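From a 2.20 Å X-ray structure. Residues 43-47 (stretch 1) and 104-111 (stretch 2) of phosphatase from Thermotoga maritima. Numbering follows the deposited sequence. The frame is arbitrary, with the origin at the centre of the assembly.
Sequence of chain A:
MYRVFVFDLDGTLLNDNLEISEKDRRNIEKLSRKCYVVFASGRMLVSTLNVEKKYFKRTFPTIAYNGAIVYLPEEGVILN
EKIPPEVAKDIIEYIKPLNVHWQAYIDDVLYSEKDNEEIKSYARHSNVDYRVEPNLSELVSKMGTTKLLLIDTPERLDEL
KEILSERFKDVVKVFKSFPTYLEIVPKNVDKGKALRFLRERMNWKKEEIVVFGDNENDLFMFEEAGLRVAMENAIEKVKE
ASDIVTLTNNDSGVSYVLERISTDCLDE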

ATOM      1  N   ARG A  43       0.998  -1.090  -2.704  1.00 24.69           N
ATOM      2  CA  ARG A  43       2.042  -1.304  -3.708  1.00 25.87           C
ATOM      3  C   ARG A  43       3.326  -0.541  -3.373  1.00 24.47           C
ATOM      4  O   ARG A  43       3.342   0.293  -2.468  1.00 24.08           O
ATOM      5  CB  ARG A  43       1.527  -0.882  -5.096  1.00 26.47           C
ATOM      6  CG  ARG A  43       0.137  -1.434  -5.427  1.00 30.17           C
ATOM      7  CD  ARG A  43      -0.349  -1.025  -6.818  1.00 32.77           C
ATOM      8  NE  ARG A  43       0.098  -1.958  -7.843  1.00 38.99           N
ATOM      9  CZ  ARG A  43      -0.635  -2.958  -8.327  1.00 40.25           C
ATOM     10  NH1 ARG A  43      -1.867  -3.161  -7.887  1.00 40.73           N
ATOM     11  NH2 ARG A  43      -0.127  -3.764  -9.246  1.00 42.48           N
ATOM     12  N   MET A  44       4.400  -0.850  -4.101  1.00 21.36           N
ATOM     13  CA  MET A  44       5.697  -0.203  -3.908  1.00 22.01           C
ATOM     14  C   MET A  44       5.558   1.311  -4.129  1.00 23.20           C
ATOM     15  O   MET A  44       4.592   1.764  -4.739  1.00 24.64           O
ATOM     16  CB  MET A  44       6.731  -0.774  -4.899  1.00 19.88           C
ATOM     17  CG  MET A  44       7.015  -2.278  -4.780  1.00 17.06           C
ATOM     18  SD  MET A  44       8.158  -2.929  -6.057  1.00 15.11           S
ATOM     19  CE  MET A  44       9.529  -2.047  -5.661  1.00 12.12           C
ATOM     20  N   LEU A  45       6.520   2.090  -3.642  1.00 22.80           N
ATOM     21  CA  LEU A  45       6.464   3.542  -3.807  1.00 24.20           C
ATOM     22  C   LEU A  45       6.585   3.910  -5.284  1.00 25.45           C
ATOM     23  O   LEU A  45       5.833   4.744  -5.791  1.00 24.43           O
ATOM     24  CB  LEU A  45       7.596   4.215  -3.028  1.00 30.56           C
ATOM     25  CG  LEU A  45       7.499   5.686  -2.585  1.00 32.23           C
ATOM     26  CD1 LEU A  45       8.822   6.368  -2.883  1.00 31.49           C
ATOM     27  CD2 LEU A  45       6.361   6.416  -3.268  1.00 30.42           C
ATOM     28  N   VAL A  46       7.542   3.294  -5.971  1.00 32.16           N
ATOM     29  CA  VAL A  46       7.751   3.565  -7.386  1.00 33.32           C
ATOM     30  C   VAL A  46       6.523   3.237  -8.220  1.00 33.28           C
ATOM     31  O   VAL A  46       6.165   3.992  -9.124  1.00 34.61           O
ATOM     32  CB  VAL A  46       8.953   2.776  -7.957  1.00 32.76           C
ATOM     33  CG1 VAL A  46      10.239   3.441  -7.546  1.00 35.58           C
ATOM     34  CG2 VAL A  46       8.916   1.334  -7.472  1.00 32.20           C
ATOM     35  N   SER A  47       5.879   2.114  -7.920  1.00 29.68           N
ATOM     36  CA  SER A  47       4.689   1.715  -8.658  1.00 29.62           C
ATOM     37  C   SER A  47       3.587   2.751  -8.478  1.00 30.61           C
ATOM     38  O   SER A  47       2.861   3.078  -9.423  1.00 32.40           O
ATOM     39  CB  SER A  47       4.183   0.354  -8.169  1.00 28.85           C
ATOM     40  OG  SER A  47       5.179  -0.645  -8.309  1.00 30.93           O
ATOM     41  N   ALA A 104      13.216  -9.931  -1.193  1.00 29.92           N
ATOM     42  CA  ALA A 104      13.235  -8.814  -0.258  1.00 28.24           C
ATOM     43  C   ALA A 104      13.010  -7.466  -0.934  1.00 26.43           C
ATOM     44  O   ALA A 104      13.463  -7.238  -2.054  1.00 25.02           O
ATOM     45  CB  ALA A 104      14.568  -8.793   0.496  1.00 21.46           C
ATOM     46  N   TYR A 105      12.304  -6.581  -0.236  1.00 24.49           N
ATOM     47  CA  TYR A 105      12.035  -5.234  -0.724  1.00 23.81           C
ATOM     48  C   TYR A 105      13.020  -4.304  -0.035  1.00 23.20           C
ATOM     49  O   TYR A 105      12.862  -3.982   1.142  1.00 22.29           O
ATOM     50  CB  TYR A 105      10.603  -4.832  -0.386  1.00 31.32           C
ATOM     51  CG  TYR A 105       9.568  -5.486  -1.272  1.00 33.59           C
ATOM     52  CD1 TYR A 105       9.209  -4.913  -2.489  1.00 34.38           C
ATOM     53  CD2 TYR A 105       8.944  -6.673  -0.895  1.00 35.29           C
ATOM     54  CE1 TYR A 105       8.250  -5.501  -3.308  1.00 35.35           C
ATOM     55  CE2 TYR A 105       7.982  -7.271  -1.707  1.00 35.98           C
ATOM     56  CZ  TYR A 105       7.641  -6.676  -2.912  1.00 35.71           C
ATOM     57  OH  TYR A 105       6.683  -7.242  -3.722  1.00 37.87           O
ATOM     58  N   ILE A 106      14.036  -3.869  -0.775  1.00 22.63           N
ATOM     59  CA  ILE A 106      15.068  -3.009  -0.212  1.00 22.09           C
ATOM     60  C   ILE A 106      15.212  -1.681  -0.940  1.00 22.29           C
ATOM     61  O   ILE A 106      15.585  -1.641  -2.112  1.00 19.19           O
ATOM     62  CB  ILE A 106      16.429  -3.731  -0.244  1.00 24.17           C
ATOM     63  CG1 ILE A 106      16.336  -5.019   0.580  1.00 22.85           C
ATOM     64  CG2 ILE A 106      17.529  -2.808   0.259  1.00 19.46           C
ATOM     65  CD1 ILE A 106      17.510  -5.938   0.383  1.00 26.77           C
ATOM     66  N   ASP A 107      14.934  -0.593  -0.231  1.00 24.54           N
ATOM     67  CA  ASP A 107      15.034   0.737  -0.813  1.00 28.14           C
ATOM     68  C   ASP A 107      14.235   0.856  -2.100  1.00 28.64           C
ATOM     69  O   ASP A 107      14.700   1.425  -3.087  1.00 28.28           O
ATOM     70  CB  ASP A 107      16.495   1.093  -1.071  1.00 57.62           C
ATOM     71  CG  ASP A 107      17.031   2.073  -0.057  1.00 63.81           C
ATOM     72  OD1 ASP A 107      16.617   3.252  -0.110  1.00 66.92           O
ATOM     73  OD2 ASP A 107      17.848   1.667   0.799  1.00 66.75           O
ATOM     74  N   ASP A 108      13.037   0.283  -2.080  1.00 33.44           N
ATOM     75  CA  ASP A 108      12.124   0.336  -3.214  1.00 35.19           C
ATOM     76  C   ASP A 108      12.531  -0.477  -4.438  1.00 34.44           C
ATOM     77  O   ASP A 108      12.240  -0.094  -5.570  1.00 34.13           O
ATOM     78  CB  ASP A 108      11.885   1.797  -3.605  1.00 34.27           C
ATOM     79  CG  ASP A 108      10.447   2.065  -3.985  1.00 35.44           C
ATOM     80  OD1 ASP A 108       9.555   1.378  -3.443  1.00 34.76           O
ATOM     81  OD2 ASP A 108      10.209   2.971  -4.809  1.00 36.88           O
ATOM     82  N   VAL A 109      13.203  -1.602  -4.203  1.00 35.43           N
ATOM     83  CA  VAL A 109      13.618  -2.501  -5.282  1.00 34.36           C
ATOM     84  C   VAL A 109      13.364  -3.938  -4.822  1.00 33.29           C
ATOM     85  O   VAL A 109      13.725  -4.309  -3.706  1.00 33.35           O
ATOM     86  CB  VAL A 109      15.121  -2.340  -5.628  1.00 35.74           C
ATOM     87  CG1 VAL A 109      15.507  -3.306  -6.751  1.00 33.78           C
ATOM     88  CG2 VAL A 109      15.409  -0.908  -6.054  1.00 33.77           C
ATOM     89  N   LEU A 110      12.725  -4.736  -5.670  1.00 27.60           N
ATOM     90  CA  LEU A 110      12.434  -6.120  -5.318  1.00 27.93           C
ATOM     91  C   LEU A 110      13.615  -6.986  -5.732  1.00 27.97           C
ATOM     92  O   LEU A 110      14.038  -6.953  -6.890  1.00 27.45           O
ATOM     93  CB  LEU A 110      11.176  -6.620  -6.039  1.00 29.48           C
ATOM     94  CG  LEU A 110      10.300  -7.668  -5.341  1.00 29.47           C
ATOM     95  CD1 LEU A 110       9.374  -8.298  -6.368  1.00 28.77           C
ATOM     96  CD2 LEU A 110      11.145  -8.735  -4.682  1.00 29.80           C
ATOM     97  N   TYR A 111      14.147  -7.747  -4.777  1.00 27.50           N
ATOM     98  CA  TYR A 111      15.271  -8.644  -5.033  1.00 28.13           C
ATOM     99  C   TYR A 111      14.835 -10.077  -4.756  1.00 29.50           C
ATOM    100  O   TYR A 111      13.971 -10.320  -3.915  1.00 29.36           O
ATOM    101  CB  TYR A 111      16.450  -8.320  -4.109  1.00 25.14           C
ATOM    102  CG  TYR A 111      17.143  -7.005  -4.372  1.00 25.15           C
ATOM    103  CD1 TYR A 111      18.237  -6.929  -5.229  1.00 24.07           C
ATOM    104  CD2 TYR A 111      16.720  -5.837  -3.738  1.00 25.67           C
ATOM    105  CE1 TYR A 111      18.900  -5.722  -5.442  1.00 23.67           C
ATOM    106  CE2 TYR A 111      17.371  -4.626  -3.945  1.00 24.24           C
ATOM    107  CZ  TYR A 111      18.458  -4.575  -4.795  1.00 24.85           C
ATOM    108  OH  TYR A 111      19.104  -3.374  -4.991  1.00 26.08           O
TER

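The contact joins the first turn of a helix to a tight strand-to-strand turn, with the carboxylate of Asp-108 accepting hydrogen bonds from backbone amides at the helix start and the side chain of Met-44 filling the space beside it. It is compact, burying 268 Å² summed over both sides, and Met-44 and Asp-108 account for most of that area. Met-44 CA and Asp-108 CA, 6.5 Å apart, are the closest pair of CA atoms across the two stretches.

Each stretch brings a defined backbone shape to the meeting. In stretch 2 the chain doubles back on itself: Ala-104 N lies 2.9 Å from Tyr-111 O and Tyr-111 N lies 2.9 Å from Ala-104 O, a reciprocal pair of hydrogen bonds that fixes the two arms as antiparallel neighbours. Nearer the tip, Ile-106 N bonds to Val-109 O at 3.0 Å, while the return bond from Val-109 N to Ile-106 O, at 3.2 Å, is weak. Between them, Asp-107 and Asp-108 both have positive phi (53° and 70°), the backbone twist that lets two residues close the turn. In stretch 1, psi falls from 162° at Met-44 to -46° at Leu-45, marking the passage into the helix, and Met-44 occupies the N-cap position.

The polar part of the contact follows from that position. Amides in the first turn of a helix lack the carbonyl partners that a preceding turn would supply, and they point out of its N-terminal end, where an acidic side chain is a suitable acceptor. Asp-108 supplies one: its CA-to-CB bond points sideways, but the end of the side chain comes nearer to stretch 1. Leu-45 N donates to Asp-108 OD1 at 3.1 Å with an N-H...O angle of 139°. A second bond, from Val-46 N to Asp-108 OD2, measures 2.9 Å, but its angle of 126° makes it weak. Its geometry also deserves caution, because Asp-108 OD2 is modelled only 2.8 Å from Val-46 CG1, a clash from which no attraction should be inferred. Asp-108 OD1 is also hydrogen-bonded elsewhere in the structure.

The apolar part centres on Met-44, which is buried and directs its CA-to-CB bond toward stretch 2. With chi1 at -61° (m), chi2 at 176° (t) and chi3 at 63° (p), its side chain extends and then bends at the sulfur, bringing Met-44 CE to 3.3 Å from Asp-108 O and 4.0 Å from Val-109 N. The methyl thus packs against the backbone of the turn. Farther back along the side chain, Met-44 CG lies 3.8 Å from Tyr-105 CE1, an apolar contact made obliquely to the ring. The sulfur has a clearer orientation: Met-44 SD is 5.1 Å from the centroid of the Tyr-105 ring and 88° off its normal, a sulfur-aromatic contact at the ring edge. Dispersion and the polarised ring hydrogens can both favour such an approach.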